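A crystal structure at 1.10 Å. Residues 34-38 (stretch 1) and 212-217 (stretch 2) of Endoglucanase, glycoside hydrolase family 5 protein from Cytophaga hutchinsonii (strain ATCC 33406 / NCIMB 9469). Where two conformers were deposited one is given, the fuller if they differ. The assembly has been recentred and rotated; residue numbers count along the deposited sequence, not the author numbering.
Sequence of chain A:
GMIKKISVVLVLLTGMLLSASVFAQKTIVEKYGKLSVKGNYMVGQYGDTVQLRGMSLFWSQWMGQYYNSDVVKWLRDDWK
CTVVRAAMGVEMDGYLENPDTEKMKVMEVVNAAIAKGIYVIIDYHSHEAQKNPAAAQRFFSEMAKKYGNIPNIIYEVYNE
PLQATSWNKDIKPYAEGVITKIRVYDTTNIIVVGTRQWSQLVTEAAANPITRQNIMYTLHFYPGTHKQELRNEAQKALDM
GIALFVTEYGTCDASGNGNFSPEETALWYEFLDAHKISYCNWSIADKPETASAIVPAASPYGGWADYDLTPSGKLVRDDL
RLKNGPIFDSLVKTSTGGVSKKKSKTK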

# COMPACT_ATOMS: atom_id res chain seq x y z
N LYS A 34 1.83 -0.80 -17.74
CA LYS A 34 1.74 -2.02 -16.95
C LYS A 34 3.02 -2.21 -16.15
O LYS A 34 4.13 -2.06 -16.66
CB LYS A 34 1.57 -3.22 -17.88
CG LYS A 34 0.24 -3.28 -18.60
CD LYS A 34 0.21 -4.46 -19.58
CE LYS A 34 -1.14 -4.68 -20.20
NZ LYS A 34 -1.08 -5.85 -21.12
N LEU A 35 2.85 -2.60 -14.89
CA LEU A 35 3.95 -2.83 -13.97
C LEU A 35 4.27 -4.32 -13.85
O LEU A 35 3.39 -5.18 -13.97
CB LEU A 35 3.60 -2.29 -12.58
CG LEU A 35 3.22 -0.81 -12.56
CD1 LEU A 35 2.85 -0.41 -11.13
CD2 LEU A 35 4.32 0.10 -13.08
N SER A 36 5.53 -4.61 -13.58
CA SER A 36 5.98 -5.97 -13.37
C SER A 36 7.19 -5.94 -12.43
O SER A 36 7.62 -4.87 -11.99
CB SER A 36 6.28 -6.66 -14.70
OG SER A 36 7.27 -5.94 -15.38
N VAL A 37 7.72 -7.11 -12.12
CA VAL A 37 8.83 -7.24 -11.18
C VAL A 37 10.00 -7.87 -11.91
O VAL A 37 9.83 -8.89 -12.58
CB VAL A 37 8.43 -8.08 -9.95
CG1 VAL A 37 9.60 -8.22 -8.98
CG2 VAL A 37 7.21 -7.47 -9.25
N LYS A 38 11.18 -7.28 -11.75
CA LYS A 38 12.44 -7.83 -12.24
C LYS A 38 13.44 -7.77 -11.10
O LYS A 38 13.88 -6.68 -10.70
CB LYS A 38 12.94 -7.01 -13.43
CG LYS A 38 14.33 -7.38 -13.95
CD LYS A 38 14.39 -8.80 -14.46
CE LYS A 38 15.71 -9.08 -15.18
NZ LYS A 38 15.72 -8.42 -16.52
N ARG A 212 6.57 -17.26 -8.54
CA ARG A 212 5.56 -16.91 -9.53
C ARG A 212 5.86 -15.50 -10.03
O ARG A 212 6.56 -14.72 -9.38
CB ARG A 212 4.14 -17.00 -8.94
CG ARG A 212 3.82 -18.38 -8.36
CD ARG A 212 2.42 -18.47 -7.78
NE ARG A 212 2.19 -19.79 -7.20
CZ ARG A 212 1.02 -20.20 -6.71
NH1 ARG A 212 -0.02 -19.40 -6.73
NH2 ARG A 212 0.91 -21.42 -6.20
N GLN A 213 5.31 -15.17 -11.20
CA GLN A 213 5.59 -13.89 -11.82
C GLN A 213 4.98 -12.72 -11.06
O GLN A 213 3.84 -12.79 -10.59
CB GLN A 213 5.01 -13.93 -13.24
CG GLN A 213 5.31 -12.72 -14.09
CD GLN A 213 6.76 -12.66 -14.54
OE1 GLN A 213 7.38 -13.70 -14.80
NE2 GLN A 213 7.30 -11.45 -14.64
N ASN A 214 5.73 -11.61 -10.97
CA ASN A 214 5.22 -10.31 -10.52
C ASN A 214 4.64 -10.34 -9.11
O ASN A 214 3.59 -9.77 -8.83
CB ASN A 214 4.25 -9.73 -11.55
CG ASN A 214 4.93 -9.45 -12.86
OD1 ASN A 214 6.16 -9.48 -12.96
ND2 ASN A 214 4.14 -9.18 -13.88
N ILE A 215 5.40 -10.97 -8.19
CA ILE A 215 5.11 -10.98 -6.76
C ILE A 215 6.13 -10.09 -6.04
O ILE A 215 7.33 -10.16 -6.31
CB ILE A 215 5.16 -12.41 -6.19
CG1 ILE A 215 4.29 -13.38 -6.99
CG2 ILE A 215 4.76 -12.41 -4.70
CD1 ILE A 215 2.82 -13.00 -7.08
N MET A 216 5.63 -9.27 -5.12
CA MET A 216 6.46 -8.48 -4.22
C MET A 216 6.05 -8.80 -2.79
O MET A 216 5.02 -9.42 -2.54
CB MET A 216 6.30 -6.98 -4.49
CG MET A 216 6.60 -6.60 -5.93
SD MET A 216 6.39 -4.84 -6.29
CE MET A 216 7.95 -4.20 -5.70
N TYR A 217 6.86 -8.32 -1.83
CA TYR A 217 6.68 -8.64 -0.42
C TYR A 217 6.61 -7.37 0.40
O TYR A 217 7.35 -6.41 0.16
CB TYR A 217 7.80 -9.59 0.06
CG TYR A 217 7.84 -10.83 -0.80
CD1 TYR A 217 8.56 -10.84 -1.98
CD2 TYR A 217 7.10 -11.96 -0.48
CE1 TYR A 217 8.56 -11.94 -2.81
CE2 TYR A 217 7.11 -13.08 -1.30
CZ TYR A 217 7.83 -13.06 -2.47
OH TYR A 217 7.83 -14.17 -3.29
O HOH W 1 8.55 -11.40 -11.78

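Residues 35-38 form a strand that runs nearly at right angles (89°, end to end) to the touching part of the second stretch, where a loop leads into the strand beginning at Ile-215. The backbones come nearest at Val-37 and Asn-214, whose CA atoms lie 4.8 Å apart; no direct backbone-to-backbone hydrogen bond joins them. Asn-214 adopts a left-handed conformation (phi/psi 60/47), and its side chain, in the m rotamer, leaves CA sideways but brings its amide close to the first strand. There Asn-214 OD1 accepts a nearly straight hydrogen bond from Val-37 N (3.0 Å, 162°), so a side-chain carbonyl serves a strand amide. Asn-214 OD1 also accepts a hydrogen bond from Gln-213 NE2 at 2.8 Å, while Asn-214 ND2 is satisfied elsewhere in the structure. Ser-36 CB packs 3.3 Å from Asn-214 OD1. Water 1 supplies the link the backbones lack: it donates to Val-37 O and accepts from Asn-214 N, both at 2.9 Å, so Val-37 N, Val-37 O and Asn-214 N all take part in the junction. Val-37, whose CA-to-CB bond points toward the second stretch, makes the apolar contact: its CG2 meets Met-216 CG at 3.5 Å, a van der Waals contact between two hydrocarbon groups. The CA-to-CB bond of Lys-38 points away, and the residue does not touch the second stretch.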